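Local coordinates for protein prolyl endopeptidase (Myxococcus xanthus, PDB 2BKL) that probably cleaves oligopeptides on the carboxyl side of proline and, less readily, alanine, as a serine peptidase of the prolyl oligopeptidase family, at residues A[228-233]-A[241-246]; A[247-252]-A[572-577]; A[271-276]-A[288-293]. All blocks are in the same frame, centred on the assembly; numbering follows the deposited sequence.

Contact 1 (A[228-233]-A[241-246])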
loop_
_atom_site.group_PDB
_atom_site.type_symbol
_atom_site.label_atom_id
_atom_site.label_comp_id
_atom_site.label_asym_id
_atom_site.label_seq_id
_atom_site.Cartn_x
_atom_site.Cartn_y
_atom_site.Cartn_z
ATOM N N THR A 228 14.800 -3.156 -9.922
ATOM C CA THR A 228 13.782 -4.109 -10.353
ATOM C C THR A 228 13.251 -4.938 -9.212
ATOM O O THR A 228 13.845 -5.016 -8.149
ATOM C CB THR A 228 14.333 -5.071 -11.396
ATOM O OG1 THR A 228 15.351 -5.898 -10.795
ATOM C CG2 THR A 228 14.982 -4.316 -12.550
ATOM N N PHE A 229 12.123 -5.598 -9.478
ATOM C CA PHE A 229 11.653 -6.731 -8.695
ATOM C C PHE A 229 11.631 -7.981 -9.572
ATOM O O PHE A 229 11.351 -7.917 -10.760
ATOM C CB PHE A 229 10.250 -6.520 -8.138
ATOM C CG PHE A 229 10.111 -5.327 -7.225
ATOM C CD1 PHE A 229 9.820 -4.058 -7.735
ATOM C CD2 PHE A 229 10.260 -5.475 -5.858
ATOM C CE1 PHE A 229 9.687 -2.960 -6.867
ATOM C CE2 PHE A 229 10.132 -4.378 -4.997
ATOM C CZ PHE A 229 9.834 -3.140 -5.498
ATOM N N LEU A 230 11.851 -9.136 -8.974
ATOM C CA LEU A 230 11.699 -10.398 -9.684
ATOM C C LEU A 230 10.563 -11.159 -9.019
ATOM O O LEU A 230 10.579 -11.360 -7.814
ATOM C CB LEU A 230 12.997 -11.194 -9.588
ATOM C CG LEU A 230 13.101 -12.438 -10.461
ATOM C CD1 LEU A 230 13.275 -12.071 -11.931
ATOM C CD2 LEU A 230 14.266 -13.298 -9.989
ATOM N N GLN A 231 9.575 -11.582 -9.795
ATOM C CA GLN A 231 8.425 -12.280 -9.234
ATOM C C GLN A 231 8.046 -13.461 -10.093
ATOM O O GLN A 231 8.193 -13.429 -11.312
ATOM C CB GLN A 231 7.242 -11.313 -9.159
ATOM C CG GLN A 231 6.145 -11.711 -8.187
ATOM C CD GLN A 231 5.034 -10.679 -8.130
ATOM O OE1 GLN A 231 5.292 -9.460 -8.212
ATOM N NE2 GLN A 231 3.788 -11.154 -8.011
ATOM N N SER A 232 7.590 -14.534 -9.459
ATOM C CA SER A 232 7.149 -15.727 -10.199
ATOM C C SER A 232 5.652 -15.966 -10.018
ATOM O O SER A 232 5.027 -15.451 -9.093
ATOM C CB SER A 232 7.949 -16.963 -9.800
ATOM O OG SER A 232 7.651 -17.390 -8.486
ATOM N N ASP A 233 5.093 -16.761 -10.931
ATOM C CA ASP A 233 3.729 -17.266 -10.770
ATOM C C ASP A 233 3.625 -18.614 -11.465
ATOM O O ASP A 233 4.465 -18.946 -12.293
ATOM C CB ASP A 233 2.721 -16.285 -11.362
ATOM C CG ASP A 233 1.314 -16.411 -10.755
ATOM O OD1 ASP A 233 1.117 -17.235 -9.821
ATOM O OD2 ASP A 233 0.335 -15.726 -11.171
ATOM N N LEU A 241 5.041 -22.024 -15.857
ATOM C CA LEU A 241 5.751 -21.191 -14.899
ATOM C C LEU A 241 6.132 -19.852 -15.527
ATOM O O LEU A 241 6.715 -19.799 -16.587
ATOM C CB LEU A 241 6.993 -21.938 -14.429
ATOM C CG LEU A 241 7.963 -21.185 -13.533
ATOM C CD1 LEU A 241 7.356 -20.911 -12.182
ATOM C CD2 LEU A 241 9.237 -22.006 -13.429
ATOM N N PHE A 242 5.772 -18.763 -14.854
ATOM C CA PHE A 242 6.058 -17.402 -15.301
ATOM C C PHE A 242 7.034 -16.696 -14.351
ATOM O O PHE A 242 6.963 -16.862 -13.123
ATOM C CB PHE A 242 4.768 -16.578 -15.345
ATOM C CG PHE A 242 3.775 -17.093 -16.314
ATOM C CD1 PHE A 242 3.903 -16.811 -17.652
ATOM C CD2 PHE A 242 2.730 -17.874 -15.885
ATOM C CE1 PHE A 242 2.987 -17.321 -18.572
ATOM C CE2 PHE A 242 1.829 -18.400 -16.773
ATOM C CZ PHE A 242 1.966 -18.124 -18.124
ATOM N N VAL A 243 7.928 -15.917 -14.937
ATOM C CA VAL A 243 8.808 -15.029 -14.201
ATOM C C VAL A 243 8.685 -13.643 -14.802
ATOM O O VAL A 243 8.828 -13.439 -16.015
ATOM C CB VAL A 243 10.246 -15.521 -14.212
ATOM C CG1 VAL A 243 11.193 -14.468 -13.622
ATOM C CG2 VAL A 243 10.374 -16.834 -13.419
ATOM N N TYR A 244 8.423 -12.686 -13.920
ATOM C CA TYR A 244 8.308 -11.276 -14.254
ATOM C C TYR A 244 9.547 -10.517 -13.809
ATOM O O TYR A 244 10.024 -10.732 -12.701
ATOM C CB TYR A 244 7.100 -10.689 -13.534
ATOM C CG TYR A 244 5.738 -11.251 -13.905
ATOM C CD1 TYR A 244 5.005 -10.697 -14.926
ATOM C CD2 TYR A 244 5.181 -12.278 -13.184
ATOM C CE1 TYR A 244 3.764 -11.170 -15.245
ATOM C CE2 TYR A 244 3.925 -12.773 -13.509
ATOM C CZ TYR A 244 3.230 -12.211 -14.530
ATOM O OH TYR A 244 1.973 -12.680 -14.860
ATOM N N ILE A 245 10.087 -9.663 -14.673
ATOM C CA ILE A 245 11.060 -8.653 -14.271
ATOM C C ILE A 245 10.308 -7.327 -14.279
ATOM O O ILE A 245 9.937 -6.826 -15.353
ATOM C CB ILE A 245 12.287 -8.636 -15.206
ATOM C CG1 ILE A 245 12.990 -10.011 -15.201
ATOM C CG2 ILE A 245 13.222 -7.517 -14.768
ATOM C CD1 ILE A 245 14.133 -10.107 -16.170
ATOM N N LEU A 246 10.036 -6.809 -13.089
ATOM C CA LEU A 246 9.236 -5.612 -12.908
ATOM C C LEU A 246 10.178 -4.404 -12.838
ATOM O O LEU A 246 11.048 -4.344 -11.977
ATOM C CB LEU A 246 8.416 -5.700 -11.625
ATOM C CG LEU A 246 7.506 -6.932 -11.516
ATOM C CD1 LEU A 246 6.769 -6.960 -10.159
ATOM C CD2 LEU A 246 6.488 -6.937 -12.647
HETATM O O HOH W 1 0.602 -13.438 -12.665
#

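Contact 2 (A[247-252]-A[572-577]). With ZAH (N-[(benzyloxy)carbonyl]-L-alanyl-L-proline), chain C.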
loop_
_atom_site.group_PDB
_atom_site.type_symbol
_atom_site.label_atom_id
_atom_site.label_comp_id
_atom_site.label_asym_id
_atom_site.label_seq_id
_atom_site.Cartn_x
_atom_site.Cartn_y
_atom_site.Cartn_z
ATOM N N ARG A 247 10.060 -3.476 -13.780
ATOM C CA ARG A 247 10.804 -2.229 -13.741
ATOM C C ARG A 247 9.889 -1.147 -13.178
ATOM O O ARG A 247 9.186 -0.438 -13.907
ATOM C CB ARG A 247 11.345 -1.876 -15.115
ATOM C CG ARG A 247 12.523 -2.765 -15.480
ATOM C CD ARG A 247 13.208 -2.358 -16.774
ATOM N NE ARG A 247 12.288 -2.625 -17.848
ATOM C CZ ARG A 247 12.093 -3.833 -18.347
ATOM N NH1 ARG A 247 12.792 -4.860 -17.866
ATOM N NH2 ARG A 247 11.186 -4.012 -19.308
ATOM N N GLY A 248 9.870 -1.055 -11.860
ATOM C CA GLY A 248 8.979 -0.172 -11.144
ATOM C C GLY A 248 7.543 -0.564 -11.423
ATOM O O GLY A 248 7.185 -1.755 -11.422
ATOM N N TRP A 249 6.718 0.458 -11.618
ATOM C CA TRP A 249 5.285 0.329 -11.775
ATOM C C TRP A 249 4.853 0.705 -13.191
ATOM O O TRP A 249 3.672 0.922 -13.444
ATOM C CB TRP A 249 4.605 1.216 -10.704
ATOM C CG TRP A 249 4.682 0.614 -9.331
ATOM C CD1 TRP A 249 3.685 -0.058 -8.682
ATOM C CD2 TRP A 249 5.845 0.506 -8.466
ATOM N NE1 TRP A 249 4.122 -0.531 -7.476
ATOM C CE2 TRP A 249 5.441 -0.198 -7.318
ATOM C CE3 TRP A 249 7.157 0.993 -8.516
ATOM C CZ2 TRP A 249 6.294 -0.457 -6.254
ATOM C CZ3 TRP A 249 8.021 0.695 -7.441
ATOM C CH2 TRP A 249 7.575 -0.004 -6.340
ATOM N N SER A 250 5.779 0.782 -14.146
ATOM C CA SER A 250 5.426 1.246 -15.503
ATOM C C SER A 250 5.709 0.291 -16.616
ATOM O O SER A 250 5.131 0.430 -17.697
ATOM C CB SER A 250 6.166 2.538 -15.830
ATOM O OG SER A 250 5.976 3.445 -14.761
ATOM N N GLU A 251 6.605 -0.660 -16.396
ATOM C CA GLU A 251 6.915 -1.618 -17.449
ATOM C C GLU A 251 7.451 -2.893 -16.862
ATOM O O GLU A 251 7.942 -2.902 -15.738
ATOM C CB GLU A 251 7.842 -1.012 -18.522
ATOM C CG GLU A 251 9.269 -0.805 -18.116
ATOM C CD GLU A 251 10.176 -0.328 -19.260
ATOM O OE1 GLU A 251 9.780 0.490 -20.123
ATOM O OE2 GLU A 251 11.336 -0.764 -19.275
ATOM N N ASN A 252 7.249 -3.982 -17.564
ATOM C CA ASN A 252 7.832 -5.262 -17.159
ATOM C C ASN A 252 8.039 -6.193 -18.333
ATOM O O ASN A 252 7.481 -5.999 -19.403
ATOM C CB ASN A 252 6.983 -5.956 -16.082
ATOM C CG ASN A 252 5.657 -6.459 -16.600
ATOM O OD1 ASN A 252 4.688 -5.694 -16.633
ATOM N ND2 ASN A 252 5.573 -7.748 -16.919
ATOM N N ARG A 572 16.342 2.151 -4.004
ATOM C CA ARG A 572 16.643 1.968 -5.418
ATOM C C ARG A 572 15.463 1.381 -6.185
ATOM O O ARG A 572 15.321 1.620 -7.384
ATOM C CB ARG A 572 17.921 1.152 -5.611
ATOM C CG ARG A 572 19.141 1.900 -5.119
ATOM C CD ARG A 572 20.438 1.246 -5.503
ATOM N NE ARG A 572 21.566 2.083 -5.095
ATOM C CZ ARG A 572 21.994 3.160 -5.761
ATOM N NH1 ARG A 572 21.423 3.562 -6.875
ATOM N NH2 ARG A 572 22.982 3.869 -5.249
ATOM N N THR A 573 14.576 0.680 -5.499
ATOM C CA THR A 573 13.419 0.121 -6.176
ATOM C C THR A 573 12.437 1.178 -6.643
ATOM O O THR A 573 11.564 0.856 -7.452
ATOM C CB THR A 573 12.658 -0.929 -5.315
ATOM O OG1 THR A 573 12.029 -0.324 -4.184
ATOM C CG2 THR A 573 13.590 -2.051 -4.802
ATOM N N TRP A 574 12.555 2.404 -6.113
ATOM C CA TRP A 574 11.673 3.506 -6.539
ATOM C C TRP A 574 12.315 4.420 -7.559
ATOM O O TRP A 574 11.665 5.357 -8.018
ATOM C CB TRP A 574 11.154 4.302 -5.337
ATOM C CG TRP A 574 10.633 3.364 -4.301
ATOM C CD1 TRP A 574 9.813 2.312 -4.504
ATOM C CD2 TRP A 574 10.922 3.398 -2.910
ATOM N NE1 TRP A 574 9.591 1.640 -3.324
ATOM C CE2 TRP A 574 10.266 2.295 -2.330
ATOM C CE3 TRP A 574 11.687 4.244 -2.092
ATOM C CZ2 TRP A 574 10.374 1.988 -0.980
ATOM C CZ3 TRP A 574 11.797 3.915 -0.720
ATOM C CH2 TRP A 574 11.132 2.804 -0.203
ATOM N N ILE A 575 13.542 4.140 -7.984
ATOM C CA ILE A 575 14.150 4.947 -9.023
ATOM C C ILE A 575 13.323 5.018 -10.327
ATOM O O ILE A 575 13.238 6.074 -10.934
ATOM C CB ILE A 575 15.609 4.496 -9.258
ATOM C CG1 ILE A 575 16.482 4.961 -8.064
ATOM C CG2 ILE A 575 16.181 5.022 -10.591
ATOM C CD1 ILE A 575 17.920 4.410 -8.050
ATOM N N PRO A 576 12.668 3.930 -10.744
ATOM C CA PRO A 576 11.815 4.032 -11.935
ATOM C C PRO A 576 10.649 5.002 -11.820
ATOM O O PRO A 576 10.076 5.408 -12.853
ATOM C CB PRO A 576 11.316 2.595 -12.135
ATOM C CG PRO A 576 12.414 1.751 -11.524
ATOM C CD PRO A 576 12.777 2.535 -10.267
ATOM N N GLU A 577 10.263 5.346 -10.590
ATOM C CA GLU A 577 9.177 6.287 -10.311
ATOM C C GLU A 577 9.658 7.730 -10.113
ATOM O O GLU A 577 9.058 8.674 -10.630
ATOM C CB GLU A 577 8.372 5.844 -9.076
ATOM C CG GLU A 577 7.098 6.630 -8.819
ATOM C CD GLU A 577 5.906 6.272 -9.698
ATOM O OE1 GLU A 577 5.974 5.326 -10.505
ATOM O OE2 GLU A 577 4.874 6.953 -9.539
HETATM C C1 ZAH C . 5.536 4.222 0.424
HETATM O O2 ZAH C . 4.843 5.034 -0.496
HETATM C C3 ZAH C . 6.787 3.547 -0.187
HETATM C C4 ZAH C . 7.830 4.576 -0.632
HETATM C C5 ZAH C . 7.541 4.880 -2.097
HETATM C C6 ZAH C . 6.815 3.685 -2.657
HETATM N N7 ZAH C . 6.541 2.870 -1.480
HETATM C C8 ZAH C . 6.009 1.652 -1.559
HETATM O O9 ZAH C . 5.867 0.968 -0.438
HETATM C C10 ZAH C . 5.842 0.922 -2.909
HETATM C C11 ZAH C . 4.495 1.423 -3.431
HETATM N N14 ZAH C . 5.772 -0.509 -2.747
HETATM C C15 ZAH C . 6.844 -1.219 -2.485
HETATM O O16 ZAH C . 8.033 -0.677 -2.447
HETATM O O17 ZAH C . 6.685 -2.628 -2.276
HETATM C C18 ZAH C . 7.890 -3.303 -1.834
HETATM C C19 ZAH C . 7.604 -4.728 -1.348
HETATM C C20 ZAH C . 7.151 -5.686 -2.265
HETATM C C21 ZAH C . 6.876 -6.983 -1.833
HETATM C C22 ZAH C . 7.077 -7.325 -0.493
HETATM C C23 ZAH C . 7.552 -6.380 0.421
HETATM C C24 ZAH C . 7.813 -5.079 -0.009
HETATM O O HOH W 2 11.306 -1.283 -9.278
HETATM O O HOH W 3 7.386 3.285 -11.746
#

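Contact 3 (A[271-276]-A[288-293])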
loop_
_atom_site.group_PDB
_atom_site.type_symbol
_atom_site.label_atom_id
_atom_site.label_comp_id
_atom_site.label_asym_id
_atom_site.label_seq_id
_atom_site.Cartn_x
_atom_site.Cartn_y
_atom_site.Cartn_z
ATOM N N VAL A 271 8.304 -2.277 -23.268
ATOM C CA VAL A 271 8.900 -0.988 -23.577
ATOM C C VAL A 271 7.827 0.048 -23.318
ATOM O O VAL A 271 6.944 0.287 -24.148
ATOM C CB VAL A 271 9.400 -0.951 -25.036
ATOM C CG1 VAL A 271 10.087 0.389 -25.329
ATOM C CG2 VAL A 271 10.332 -2.111 -25.290
ATOM N N GLY A 272 7.831 0.575 -22.105
ATOM C CA GLY A 272 6.824 1.519 -21.685
ATOM C C GLY A 272 5.434 0.894 -21.559
ATOM O O GLY A 272 4.412 1.581 -21.646
ATOM N N ALA A 273 5.404 -0.419 -21.351
ATOM C CA ALA A 273 4.147 -1.162 -21.181
ATOM C C ALA A 273 4.329 -2.290 -20.161
ATOM O O ALA A 273 5.430 -2.835 -20.017
ATOM C CB ALA A 273 3.683 -1.750 -22.516
ATOM N N LYS A 274 3.246 -2.583 -19.448
ATOM C CA LYS A 274 3.161 -3.666 -18.496
ATOM C C LYS A 274 2.282 -4.769 -19.005
ATOM O O LYS A 274 1.360 -4.531 -19.793
ATOM C CB LYS A 274 2.592 -3.189 -17.159
ATOM C CG LYS A 274 3.463 -2.223 -16.459
ATOM C CD LYS A 274 2.812 -1.732 -15.157
ATOM C CE LYS A 274 1.714 -0.739 -15.462
ATOM N NZ LYS A 274 1.134 -0.166 -14.231
ATOM N N TYR A 275 2.542 -5.967 -18.497
ATOM C CA TYR A 275 1.862 -7.184 -18.905
ATOM C C TYR A 275 1.710 -8.107 -17.707
ATOM O O TYR A 275 2.700 -8.427 -17.050
ATOM C CB TYR A 275 2.638 -7.935 -19.984
ATOM C CG TYR A 275 2.984 -7.119 -21.171
ATOM C CD1 TYR A 275 4.080 -6.254 -21.156
ATOM C CD2 TYR A 275 2.248 -7.227 -22.350
ATOM C CE1 TYR A 275 4.404 -5.488 -22.293
ATOM C CE2 TYR A 275 2.561 -6.470 -23.472
ATOM C CZ TYR A 275 3.643 -5.592 -23.434
ATOM O OH TYR A 275 3.967 -4.834 -24.542
ATOM N N GLU A 276 0.491 -8.566 -17.446
ATOM C CA GLU A 276 0.197 -9.558 -16.412
ATOM C C GLU A 276 -0.494 -10.724 -17.088
ATOM O O GLU A 276 -1.395 -10.525 -17.900
ATOM C CB GLU A 276 -0.726 -8.944 -15.370
ATOM C CG GLU A 276 -1.093 -9.868 -14.227
ATOM C CD GLU A 276 -2.164 -9.287 -13.330
ATOM O OE1 GLU A 276 -2.231 -8.049 -13.172
ATOM O OE2 GLU A 276 -2.956 -10.069 -12.774
ATOM N N THR A 288 -2.813 -5.901 -20.382
ATOM C CA THR A 288 -1.733 -4.987 -20.743
ATOM C C THR A 288 -2.191 -3.595 -21.104
ATOM O O THR A 288 -3.333 -3.392 -21.556
ATOM C CB THR A 288 -0.922 -5.616 -21.909
ATOM O OG1 THR A 288 0.177 -4.775 -22.257
ATOM C CG2 THR A 288 -1.749 -5.718 -23.163
ATOM N N ASP A 289 -1.293 -2.629 -20.902
ATOM C CA ASP A 289 -1.489 -1.270 -21.384
ATOM C C ASP A 289 -0.780 -0.992 -22.722
ATOM O O ASP A 289 -0.775 0.136 -23.204
ATOM C CB ASP A 289 -1.162 -0.200 -20.311
ATOM C CG ASP A 289 0.218 -0.267 -19.812
ATOM O OD1 ASP A 289 1.062 -0.916 -20.472
ATOM O OD2 ASP A 289 0.566 0.348 -18.760
ATOM N N GLU A 290 -0.219 -2.025 -23.337
ATOM C CA GLU A 290 0.379 -1.857 -24.655
ATOM C C GLU A 290 -0.663 -1.388 -25.660
ATOM O O GLU A 290 -1.661 -2.078 -25.882
ATOM C CB GLU A 290 1.032 -3.151 -25.118
ATOM C CG GLU A 290 1.957 -2.956 -26.325
ATOM C CD GLU A 290 2.079 -4.199 -27.175
ATOM O OE1 GLU A 290 2.724 -5.185 -26.727
ATOM O OE2 GLU A 290 1.563 -4.176 -28.320
ATOM N N GLY A 291 -0.436 -0.200 -26.224
ATOM C CA GLY A 291 -1.375 0.425 -27.138
ATOM C C GLY A 291 -2.762 0.650 -26.557
ATOM O O GLY A 291 -3.727 0.724 -27.299
ATOM N N ALA A 292 -2.847 0.820 -25.235
ATOM C CA ALA A 292 -4.120 0.919 -24.542
ATOM C C ALA A 292 -3.876 1.459 -23.132
ATOM O O ALA A 292 -3.735 0.714 -22.191
ATOM C CB ALA A 292 -4.790 -0.465 -24.479
ATOM N N PRO A 293 -3.776 2.768 -22.984
ATOM C CA PRO A 293 -3.533 3.393 -21.680
ATOM C C PRO A 293 -4.474 2.955 -20.553
ATOM O O PRO A 293 -4.007 2.833 -19.438
ATOM C CB PRO A 293 -3.689 4.882 -21.973
ATOM C CG PRO A 293 -3.268 5.006 -23.409
ATOM C CD PRO A 293 -3.802 3.754 -24.077
HETATM O O HOH W 4 1.909 1.262 -22.729
#

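Contact 1 (A[228-233]-A[241-246])
Strands 229-233 and 241-246 run antiparallel, their axes 4.6 Å apart at the closest and their N-to-C directions 161° apart. F229/L246, Q231/Y244 and D233/F242 are hydrogen-bonded pairs, six backbone bonds in all, with Y244 N to Q231 O at 2.7 Å; L230/I245 and S232/V243 are the non-hydrogen-bonded pairs between them. On the face that carries L230, S232, V243 and I245, the contact is made mainly by one methyl group: L230 CD1 meets V243 CG1 at 3.6 Å and I245 CG1 at 3.9 Å. The first torsion of L230 sets CG anti to the backbone N (chi1 -170°), and from there CD1 reaches both partners. The other face is more mixed. CB of F229 packs on CB of L246 at 4.0 Å, while its ring leads away from the partner strand to the bound ligand and T573, and L246 CD1 also meets the amide oxygen OE1 of Q231 at 3.5 Å. Farther along, Y244 turns a ring edge to Q231 O and to CB of D233. A water joins the polar ends of Y244 and D233, 2.7 Å from both D233 OD2 and Y244 OH, and that hydroxyl is also bonded to the backbone N of V277. The hairpin forms the first two strands of a four-stranded antiparallel propeller sheet: 229-234 is outermost, and 241-247 pairs on its other side with 251-257. L230 and V243 also pack on strand 217-220, and F242 meets F284 edge-to-face.

Contact 2 (A[247-252]-A[572-577])
The turn after R247 and the chain leading into helix 575-578 come nearest at G248 and P576, whose CA atoms are 5.1 Å apart, and no direct hydrogen bond joins the segments. G248 has a positive phi (62°), and its CA packs on P576 CB at 3.8 Å. The turn is closed by the backbone bond R247 N to E251 O and by the salt bridge R247 NE to E251 OE2. With W249 CG anti to its carbonyl carbon (chi1 -75°), W249 and W574 run alongside each other in the same direction and touch rim to rim, their planes at 38°; CH2 of W249 is 3.7 Å from CD1 of W574. W249 CZ3 also reaches T573 O, which approaches that ring at its edge. Both indoles line the pocket of the bound benzyloxycarbonyl-alanyl-proline. W574 offers a face to the proline ring of the ligand, with ligand C5 over the ring centre, and W574 NE1 donates to ligand O16 at 2.9 Å; W249 CZ2 comes within 3.5 Å of ligand N14. Two waters bridge the segments. One donates to T573 O and accepts weakly from G248 N; the other accepts from W249 N and donates to E577 OE1, 2.8 Å away. That carboxylate is held further by H494 through OE1 and by the backbone N of F456 through OE2. The contact thus joins the beta-propeller to the alpha/beta-hydrolase domain at the ligand pocket, with F456 meeting both indoles, W249 edge-to-face. It lies between the 241-247/251-257 strand connection and helix 575-578, and helix 491-495 packs on W249 through H494.

Contact 3 (A[271-276]-A[288-293])
Y275 and E290 meet through a short hydrogen bond, OH to OE1 at 2.5 Å, which uses the anti lone pair of the carboxylate and lies at the ring edge. The chain of E290 crosses the tyrosine obliquely, its carboxylate plane turned 68° from the ring, while OE2 forms a salt bridge with R307. T288 OG1 sits over one face of the same ring, toward the rim, 3.2 Å from CE2. An alanine in place of Y275 would probably leave E290 OE1 without this donor and open a gap beside T288. With OG1 anti to the backbone N (chi1 -178°), T288 donates to K274 O at 2.7 Å and accepts from E290 N, an ST turn. D289 OD1 accepts from K274 N at 2.9 Å, on the syn side but 30° out of the carboxylate plane. K274 NZ stays 4.6 Å from D289 OD2, beyond a salt bridge, and is bonded instead to W249 O. A water bridges G272 O and D289 O. Y275 and T288 form a non-hydrogen-bonded antiparallel pair at the open end of the 275-280/283-288 hairpin, and a type II turn from D289 to A292 then leads toward strand 296-300, the loop connection of an antiparallel propeller blade.

How the contacts relate
Contacts 1, 2 and 3 lie 13 to 16 Å apart, centre to centre, on the same side of the chain's centre. Contact 1 closes before contact 2 opens, and contact 3 is nested in the long loop that contact 2 closes. Strands 241-247 and 251-257 are neighbours in one propeller sheet, so the hairpin of contact 1 leads directly into the turn of contact 2; F229 also packs on T573. Contact 3 belongs to the next sheet, tied back by probable hydrogen bonds from G272 N to E251 OE1 and from Y275 N to N252 OD1. Adjacent propeller sheets thus meet beside a turn that reaches the hydrolase domain at the ligand pocket, consistent with recognition of substrate by both domains.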